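Local structure of hydrogenase 3 maturation protease (Escherichia coli, 2E85) at residues B[17-22]-B[64-69]; B[59-64]-B[109-114]; B[69-74]-B[115-120]. The protein cleaves a 32-residue peptide from the C-terminus of the HycE precursor, the large subunit of hydrogenase 3, as a step in maturation of that enzyme. The protein carries 1 engineered substitution. All blocks are in the same frame, centred on the assembly; numbering follows the deposited sequence.

The three contacts follow two neighbouring parallel strands, 60-66 and 111-116, from their N-terminal ends to the loops beyond their C-terminal ends, where strand 60-66 carries a metal site. Contact 2 is the strand pairing itself; contact 1 shares V64 with it and lies about 16 Å away, centre to centre. There D65 and A66 meet D19 around a calcium ion, about 7 Å from the side chain of F113 in contact 2. Contact 3, about 8 Å from contact 1 between centres, shares M69 with it and ties the chain leaving strand 60-66 to the end of strand 111-116. D18 joins these two: its OD2 accepts from D119 N at 2.9 Å.

Contact 1: residues B[17-22]-B[64-69]; sequences GDDGAG and VDATDM. With CA (calcium ion), chain F.
The metal site of this peptidase A31 protein forms where strand 60-66 ends beside the turn that leads into helix 21-31. A calcium ion sits here, held by D19 OD1 at 2.3 Å, D65 OD1 at the same distance, the backbone carbonyl A66 O at 2.6 Å and three waters. By similarity D19, D65 and H93 bind Ni(2+). Here H93 is not a ligand of the calcium: the side chain of D65 is about 12 Å from that of H93.

Both aspartates have CG anti to the backbone N (chi1 -162° for D19, -170° for D65), and each gives the ion a single carboxylate oxygen. The second oxygen of D65, OD2, accepts from two of the metal-bound waters, so this carboxylate serves both the first and the second shell. D19 OD1 has another partner as well, a water that donates to it and, weakly, to A66 O.

No direct hydrogen bond joins 17-22 to 64-69. One water does that work instead, donating to D19 O and accepting from G22 N and A66 N. Where the helix start meets the strand end the packing is small and close: A66 CB lies 3.5 Å from D18 O and 4.2 Å from A21 CB. Alanine and glycine suit these places because the first turn of the helix passes so near the strand, with the CA atoms of G22 and D65 only 5.4 Å apart. D18 turns its carboxylate elsewhere, to the backbone N of T128, D119 and I120, bonds consistent with holding the turn that presents D19.

D19 OD1 and D65 OD1 stand 4.2 Å apart, a repulsive pair that the cation would offset; its charge probably keeps both carboxylates ionised.

Contact 2: residues B[59-64]-B[109-114]; sequences TRLLIV and GEVIFL
Backbone hydrogen bonds join 60-64 and 111-114, neighbouring parallel strands of the mixed sheet, their axes 4.8 Å apart and 13° from parallel. L61 and I63 carry all four bonds on one side: each gives its N-H to the other strand and accepts through its carbonyl. L61 N donates to E110 O and I112 N to L61 O; farther along, I63 N donates to I112 O and L114 N to I63 O at 2.7 Å. Every donor lies nearly along the C=O axis. CA-H...O contacts from the residues between add to the same carbonyls, as V111 CA to L61 O at 3.3 Å.

Apolar side chains pair in register on both faces. On the face of L61, V111, I63 and F113, the methyl I63 CG2 reaches F113 CE1 at 3.7 Å, approaching the ring obliquely, while I63 CD1 extends back to V111 CG1. Helix 97-108 covers this face, with L104 on L61 and I101 on I63. On the face of L62, I112, V64 and L114, L62 CD1 bends over to I112 CG2 at 3.7 Å and also touches L114 CB; W37 touches L62. Beta-branched I63, V64, V111 and I112 suit extended backbone, and the leucines and F113 add apolar bulk. F113 also packs against D65, a calcium ligand, so the pairing runs up to the metal site.

Charged groups lie at the strand start. R60 CD rests 3.7 Å from E110 OE1, the two chains side by side. R60 NH1 stays 4.6 Å from E110 OE1, too far for a salt bridge; the guanidinium instead pairs through NE with D6.

The N-H and C=O groups are thus paired in a largely buried, apolar setting from L62 to L114, while E110 probably adds a modest, longer-range attraction to R60.

Contact 3: residues B[69-74]-B[115-120]; sequences MGLNPG and GIQPDI
Three backbone N-H groups of 69-74 are bonded by Q117, which pins the loop between strands 60-66 and 76-78 to the end of strand 111-116 in the mixed sheet. Two of them share the side-chain oxygen OE1. M69 N donates to Q117 OE1 from 2.9 Å in the carbonyl plane, on a lone pair, whereas L71 N comes from above that plane, 62° out of it, at 3.0 Å. The third bond is backbone to backbone, from G74 N to Q117 O at 2.8 Å, again on a lone pair.

Glutamine suits the place because its amide can accept and donate at once. With CG anti to the backbone N and the chain bent at chi2 (75°), OE1 reaches into the curve of the loop while NE2 donates to P118 O, 3.0 Å away, and to D68 OD1. These partners on both ends of the amide fix its rotation. Glycine serves at G70 and G74, where the loop turns with positive phi.

Around the polar centre lie close van der Waals contacts. The shaft of Q117 lies along the loop backbone, CG 3.3 Å from N72 O. M69, bent at chi3, lays its SD by G115 CA; with M69 placed so, glycine suits G115, whose lack of a CB leaves room for the sulphur. At the outer end the ring of P73, whose side chain also touches I131 of helix 129-141, lies alongside D119, both pointing the same way, with P73 CG 3.6 Å from D119 CG. On the inner side the methyl M69 CE ends 3.5 Å from Q117 N.

Contact 1: residues B[17-22]-B[64-69]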
loop_
_atom_site.group_PDB
_atom_site.type_symbol
_atom_site.label_atom_id
_atom_site.label_comp_id
_atom_site.label_asym_id
_atom_site.label_seq_id
_atom_site.Cartn_x
_atom_site.Cartn_y
_atom_site.Cartn_z
ATOM N N GLY B 17 0.392 -24.001 -1.887
ATOM C CA GLY B 17 0.390 -24.748 -3.158
ATOM C C GLY B 17 1.048 -23.965 -4.285
ATOM O O GLY B 17 2.208 -23.536 -4.162
ATOM N N ASP B 18 0.332 -23.808 -5.398
ATOM C CA ASP B 18 0.893 -23.100 -6.543
ATOM C C ASP B 18 1.194 -21.625 -6.257
ATOM O O ASP B 18 1.970 -21.021 -7.001
ATOM C CB ASP B 18 0.001 -23.234 -7.787
ATOM C CG ASP B 18 0.058 -24.623 -8.416
ATOM O OD1 ASP B 18 1.078 -25.326 -8.221
ATOM O OD2 ASP B 18 -0.940 -24.992 -9.113
ATOM N N ASP B 19 0.611 -21.061 -5.192
ATOM C CA ASP B 19 1.023 -19.708 -4.757
ATOM C C ASP B 19 2.498 -19.632 -4.353
ATOM O O ASP B 19 3.029 -18.519 -4.130
ATOM C CB ASP B 19 0.157 -19.180 -3.614
ATOM C CG ASP B 19 0.295 -17.679 -3.469
ATOM O OD1 ASP B 19 0.217 -17.018 -4.525
ATOM O OD2 ASP B 19 0.545 -17.180 -2.353
ATOM N N GLY B 20 3.148 -20.795 -4.242
ATOM C CA GLY B 20 4.582 -20.879 -3.933
ATOM C C GLY B 20 5.522 -20.545 -5.083
ATOM O O GLY B 20 6.732 -20.644 -4.933
ATOM N N ALA B 21 4.966 -20.142 -6.228
ATOM C CA ALA B 21 5.793 -19.970 -7.423
ATOM C C ALA B 21 6.898 -18.943 -7.154
ATOM O O ALA B 21 8.071 -19.155 -7.513
ATOM C CB ALA B 21 4.952 -19.554 -8.582
ATOM N N GLY B 22 6.529 -17.847 -6.506
ATOM C CA GLY B 22 7.503 -16.774 -6.226
ATOM C C GLY B 22 8.627 -17.252 -5.303
ATOM O O GLY B 22 9.788 -17.141 -5.637
ATOM N N VAL B 64 7.538 -11.035 -9.642
ATOM C CA VAL B 64 7.011 -12.320 -10.090
ATOM C C VAL B 64 6.057 -12.856 -9.022
ATOM O O VAL B 64 6.430 -12.969 -7.848
ATOM C CB VAL B 64 8.144 -13.355 -10.310
ATOM C CG1 VAL B 64 7.566 -14.790 -10.494
ATOM C CG2 VAL B 64 9.090 -12.911 -11.479
ATOM N N ASP B 65 4.843 -13.210 -9.441
ATOM C CA ASP B 65 3.810 -13.620 -8.498
ATOM C C ASP B 65 2.865 -14.586 -9.190
ATOM O O ASP B 65 2.489 -14.362 -10.331
ATOM C CB ASP B 65 3.028 -12.378 -8.043
ATOM C CG ASP B 65 2.070 -12.661 -6.868
ATOM O OD1 ASP B 65 2.083 -13.759 -6.300
ATOM O OD2 ASP B 65 1.324 -11.739 -6.474
ATOM N N ALA B 66 2.466 -15.653 -8.502
ATOM C CA ALA B 66 1.396 -16.487 -8.966
ATOM C C ALA B 66 0.104 -15.636 -8.883
ATOM O O ALA B 66 -0.188 -15.049 -7.830
ATOM C CB ALA B 66 1.263 -17.717 -8.064
ATOM N N THR B 67 -0.668 -15.593 -9.964
ATOM C CA THR B 67 -1.777 -14.658 -10.095
ATOM C C THR B 67 -2.859 -15.334 -10.945
ATOM O O THR B 67 -2.551 -15.799 -12.020
ATOM C CB THR B 67 -1.299 -13.402 -10.889
ATOM O OG1 THR B 67 -0.242 -12.727 -10.178
ATOM C CG2 THR B 67 -2.412 -12.447 -11.173
ATOM N N ASP B 68 -4.114 -15.359 -10.484
ATOM C CA ASP B 68 -5.172 -15.935 -11.328
ATOM C C ASP B 68 -5.481 -14.927 -12.445
ATOM O O ASP B 68 -5.838 -13.764 -12.168
ATOM C CB ASP B 68 -6.427 -16.307 -10.522
ATOM C CG ASP B 68 -7.543 -16.923 -11.399
ATOM O OD1 ASP B 68 -7.249 -17.559 -12.436
ATOM O OD2 ASP B 68 -8.735 -16.777 -11.025
ATOM N N MET B 69 -5.332 -15.377 -13.681
ATOM C CA MET B 69 -5.515 -14.546 -14.872
ATOM C C MET B 69 -6.550 -15.172 -15.796
ATOM O O MET B 69 -6.781 -14.672 -16.911
ATOM C CB MET B 69 -4.176 -14.353 -15.621
ATOM C CG MET B 69 -3.043 -13.572 -14.844
ATOM S SD MET B 69 -1.400 -13.603 -15.635
ATOM C CE MET B 69 -0.968 -15.366 -15.427
HETATM CA CA CA F . 0.299 -14.803 -5.273
HETATM O O HOH W 1 3.988 -16.702 -6.081
HETATM O O HOH W 2 -1.703 -17.406 -6.402
HETATM O O HOH W 3 -0.925 -12.734 -5.467
HETATM O O HOH W 4 0.457 -13.026 -3.607
HETATM O O HOH W 5 -1.901 -15.137 -4.941
#

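Contact 2: residues B[59-64]-B[109-114]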
loop_
_atom_site.group_PDB
_atom_site.type_symbol
_atom_site.label_atom_id
_atom_site.label_comp_id
_atom_site.label_asym_id
_atom_site.label_seq_id
_atom_site.Cartn_x
_atom_site.Cartn_y
_atom_site.Cartn_z
ATOM N N THR B 59 17.491 0.346 -11.101
ATOM C CA THR B 59 17.150 0.888 -12.407
ATOM C C THR B 59 16.001 0.089 -13.036
ATOM O O THR B 59 15.285 0.584 -13.910
ATOM C CB THR B 59 18.385 0.861 -13.351
ATOM O OG1 THR B 59 18.958 -0.456 -13.350
ATOM C CG2 THR B 59 19.441 1.847 -12.859
ATOM N N ARG B 60 15.856 -1.159 -12.610
ATOM C CA ARG B 60 14.831 -2.032 -13.158
ATOM C C ARG B 60 14.345 -2.968 -12.067
ATOM O O ARG B 60 15.140 -3.523 -11.324
ATOM C CB ARG B 60 15.385 -2.844 -14.333
ATOM C CG ARG B 60 14.506 -4.002 -14.815
ATOM C CD ARG B 60 14.972 -4.492 -16.159
ATOM N NE ARG B 60 16.297 -5.120 -16.108
ATOM C CZ ARG B 60 16.907 -5.661 -17.160
ATOM N NH1 ARG B 60 16.316 -5.657 -18.353
ATOM N NH2 ARG B 60 18.093 -6.223 -17.016
ATOM N N LEU B 61 13.025 -3.096 -11.961
ATOM C CA LEU B 61 12.402 -3.963 -10.976
ATOM C C LEU B 61 11.463 -4.961 -11.693
ATOM O O LEU B 61 10.559 -4.542 -12.427
ATOM C CB LEU B 61 11.581 -3.142 -10.006
ATOM C CG LEU B 61 10.741 -3.973 -9.013
ATOM C CD1 LEU B 61 11.585 -4.718 -8.025
ATOM C CD2 LEU B 61 9.735 -3.076 -8.316
ATOM N N LEU B 62 11.684 -6.256 -11.448
ATOM C CA LEU B 62 10.826 -7.335 -11.938
ATOM C C LEU B 62 10.099 -7.927 -10.733
ATOM O O LEU B 62 10.736 -8.289 -9.748
ATOM C CB LEU B 62 11.667 -8.439 -12.594
ATOM C CG LEU B 62 10.955 -9.695 -13.097
ATOM C CD1 LEU B 62 9.773 -9.436 -14.071
ATOM C CD2 LEU B 62 11.931 -10.656 -13.726
ATOM N N ILE B 63 8.790 -8.066 -10.856
ATOM C CA ILE B 63 7.983 -8.665 -9.790
ATOM C C ILE B 63 7.378 -9.921 -10.356
ATOM O O ILE B 63 6.787 -9.876 -11.440
ATOM C CB ILE B 63 6.848 -7.710 -9.371
ATOM C CG1 ILE B 63 7.440 -6.393 -8.877
ATOM C CG2 ILE B 63 5.963 -8.336 -8.289
ATOM C CD1 ILE B 63 6.450 -5.233 -8.788
ATOM N N VAL B 64 7.538 -11.035 -9.642
ATOM C CA VAL B 64 7.011 -12.320 -10.090
ATOM C C VAL B 64 6.057 -12.856 -9.022
ATOM O O VAL B 64 6.430 -12.969 -7.848
ATOM C CB VAL B 64 8.144 -13.355 -10.310
ATOM C CG1 VAL B 64 7.566 -14.790 -10.494
ATOM C CG2 VAL B 64 9.090 -12.911 -11.479
ATOM N N GLY B 109 11.464 3.370 -12.802
ATOM C CA GLY B 109 11.536 3.738 -14.211
ATOM C C GLY B 109 11.580 2.589 -15.207
ATOM O O GLY B 109 11.325 2.800 -16.386
ATOM N N GLU B 110 11.941 1.387 -14.768
ATOM C CA GLU B 110 11.372 0.217 -15.428
ATOM C C GLU B 110 10.887 -0.770 -14.369
ATOM O O GLU B 110 11.692 -1.299 -13.598
ATOM C CB GLU B 110 12.350 -0.451 -16.367
ATOM C CG GLU B 110 11.725 -1.587 -17.150
ATOM C CD GLU B 110 12.575 -2.012 -18.335
ATOM O OE1 GLU B 110 13.793 -1.752 -18.293
ATOM O OE2 GLU B 110 12.019 -2.596 -19.292
ATOM N N VAL B 111 9.571 -0.983 -14.357
ATOM C CA VAL B 111 8.903 -1.944 -13.469
ATOM C C VAL B 111 8.103 -2.920 -14.319
ATOM O O VAL B 111 7.303 -2.512 -15.172
ATOM C CB VAL B 111 8.003 -1.216 -12.441
ATOM C CG1 VAL B 111 7.295 -2.212 -11.508
ATOM C CG2 VAL B 111 8.825 -0.225 -11.654
ATOM N N ILE B 112 8.343 -4.214 -14.116
ATOM C CA ILE B 112 7.712 -5.253 -14.928
ATOM C C ILE B 112 6.980 -6.152 -13.949
ATOM O O ILE B 112 7.608 -6.635 -13.019
ATOM C CB ILE B 112 8.811 -6.087 -15.679
ATOM C CG1 ILE B 112 9.698 -5.164 -16.527
ATOM C CG2 ILE B 112 8.238 -7.162 -16.627
ATOM C CD1 ILE B 112 11.057 -5.749 -16.917
ATOM N N PHE B 113 5.688 -6.393 -14.172
ATOM C CA PHE B 113 4.938 -7.316 -13.319
ATOM C C PHE B 113 4.657 -8.556 -14.118
ATOM O O PHE B 113 3.922 -8.488 -15.122
ATOM C CB PHE B 113 3.593 -6.724 -12.882
ATOM C CG PHE B 113 2.873 -7.613 -11.931
ATOM C CD1 PHE B 113 3.107 -7.495 -10.573
ATOM C CD2 PHE B 113 2.045 -8.653 -12.404
ATOM C CE1 PHE B 113 2.499 -8.356 -9.681
ATOM C CE2 PHE B 113 1.419 -9.516 -11.502
ATOM C CZ PHE B 113 1.656 -9.361 -10.147
ATOM N N LEU B 114 5.190 -9.685 -13.659
ATOM C CA LEU B 114 5.010 -10.978 -14.294
ATOM C C LEU B 114 4.145 -11.949 -13.471
ATOM O O LEU B 114 4.453 -12.260 -12.312
ATOM C CB LEU B 114 6.374 -11.606 -14.553
ATOM C CG LEU B 114 6.422 -12.931 -15.313
ATOM C CD1 LEU B 114 7.769 -13.104 -15.987
ATOM C CD2 LEU B 114 6.129 -14.160 -14.431
#

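Contact 3: residues B[69-74]-B[115-120]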
loop_
_atom_site.group_PDB
_atom_site.type_symbol
_atom_site.label_atom_id
_atom_site.label_comp_id
_atom_site.label_asym_id
_atom_site.label_seq_id
_atom_site.Cartn_x
_atom_site.Cartn_y
_atom_site.Cartn_z
ATOM N N MET B 69 -5.332 -15.377 -13.681
ATOM C CA MET B 69 -5.515 -14.546 -14.872
ATOM C C MET B 69 -6.550 -15.172 -15.796
ATOM O O MET B 69 -6.781 -14.672 -16.911
ATOM C CB MET B 69 -4.176 -14.353 -15.621
ATOM C CG MET B 69 -3.043 -13.572 -14.844
ATOM S SD MET B 69 -1.400 -13.603 -15.635
ATOM C CE MET B 69 -0.968 -15.366 -15.427
ATOM N N GLY B 70 -7.133 -16.278 -15.341
ATOM C CA GLY B 70 -8.125 -17.037 -16.122
ATOM C C GLY B 70 -7.547 -17.857 -17.259
ATOM O O GLY B 70 -8.262 -18.216 -18.200
ATOM N N LEU B 71 -6.261 -18.189 -17.173
ATOM C CA LEU B 71 -5.532 -18.939 -18.201
ATOM C C LEU B 71 -5.307 -20.407 -17.824
ATOM O O LEU B 71 -5.678 -20.820 -16.717
ATOM C CB LEU B 71 -4.174 -18.249 -18.478
ATOM C CG LEU B 71 -4.227 -16.833 -19.080
ATOM C CD1 LEU B 71 -2.835 -16.245 -19.372
ATOM C CD2 LEU B 71 -5.058 -16.846 -20.326
ATOM N N ASN B 72 -4.708 -21.199 -18.727
ATOM C CA ASN B 72 -4.286 -22.542 -18.304
ATOM C C ASN B 72 -3.187 -22.483 -17.263
ATOM O O ASN B 72 -2.377 -21.577 -17.299
ATOM C CB ASN B 72 -3.797 -23.360 -19.473
ATOM C CG ASN B 72 -4.905 -23.632 -20.470
ATOM O OD1 ASN B 72 -6.090 -23.418 -20.168
ATOM N ND2 ASN B 72 -4.536 -24.110 -21.643
ATOM N N PRO B 73 -3.157 -23.459 -16.338
ATOM C CA PRO B 73 -2.089 -23.527 -15.324
ATOM C C PRO B 73 -0.692 -23.427 -15.965
ATOM O O PRO B 73 -0.407 -24.098 -16.976
ATOM C CB PRO B 73 -2.328 -24.905 -14.659
ATOM C CG PRO B 73 -3.798 -25.149 -14.828
ATOM C CD PRO B 73 -4.122 -24.574 -16.199
ATOM N N GLY B 74 0.153 -22.562 -15.403
ATOM C CA GLY B 74 1.545 -22.451 -15.837
ATOM C C GLY B 74 1.772 -21.409 -16.922
ATOM O O GLY B 74 2.928 -21.100 -17.250
ATOM N N GLY B 115 3.059 -12.410 -14.079
ATOM C CA GLY B 115 2.126 -13.321 -13.431
ATOM C C GLY B 115 2.336 -14.716 -13.976
ATOM O O GLY B 115 2.634 -14.912 -15.169
ATOM N N ILE B 116 2.167 -15.687 -13.100
ATOM C CA ILE B 116 2.176 -17.088 -13.480
ATOM C C ILE B 116 0.840 -17.633 -13.009
ATOM O O ILE B 116 0.494 -17.476 -11.807
ATOM C CB ILE B 116 3.257 -17.888 -12.718
ATOM C CG1 ILE B 116 4.646 -17.400 -13.082
ATOM C CG2 ILE B 116 3.097 -19.408 -12.947
ATOM C CD1 ILE B 116 5.758 -17.859 -12.142
ATOM N N GLN B 117 0.131 -18.313 -13.912
ATOM C CA GLN B 117 -1.178 -18.885 -13.570
ATOM C C GLN B 117 -1.074 -20.091 -12.655
ATOM O O GLN B 117 -0.522 -21.113 -13.046
ATOM C CB GLN B 117 -1.915 -19.297 -14.836
ATOM C CG GLN B 117 -3.265 -19.950 -14.535
ATOM C CD GLN B 117 -4.276 -18.969 -14.121
ATOM O OE1 GLN B 117 -4.460 -17.951 -14.790
ATOM N NE2 GLN B 117 -4.968 -19.251 -13.029
ATOM N N PRO B 118 -1.645 -19.990 -11.437
ATOM C CA PRO B 118 -1.719 -21.190 -10.610
ATOM C C PRO B 118 -2.874 -22.085 -10.996
ATOM O O PRO B 118 -3.829 -21.666 -11.695
ATOM C CB PRO B 118 -1.973 -20.638 -9.209
ATOM C CG PRO B 118 -2.778 -19.430 -9.433
ATOM C CD PRO B 118 -2.152 -18.806 -10.716
ATOM N N ASP B 119 -2.781 -23.318 -10.530
ATOM C CA ASP B 119 -3.883 -24.241 -10.624
ATOM C C ASP B 119 -4.544 -24.406 -9.294
ATOM O O ASP B 119 -5.735 -24.103 -9.135
ATOM C CB ASP B 119 -3.447 -25.604 -11.134
ATOM C CG ASP B 119 -4.655 -26.454 -11.593
ATOM O OD1 ASP B 119 -5.776 -25.881 -11.505
ATOM O OD2 ASP B 119 -4.462 -27.640 -11.975
ATOM N N ILE B 120 -3.785 -24.927 -8.345
ATOM C CA ILE B 120 -4.350 -25.190 -7.015
ATOM C C ILE B 120 -3.674 -24.281 -5.999
ATOM O O ILE B 120 -2.444 -24.167 -5.938
ATOM C CB ILE B 120 -4.262 -26.705 -6.603
ATOM C CG1 ILE B 120 -2.793 -27.151 -6.423
ATOM C CG2 ILE B 120 -5.111 -27.601 -7.597
ATOM C CD1 ILE B 120 -2.146 -26.802 -5.131
#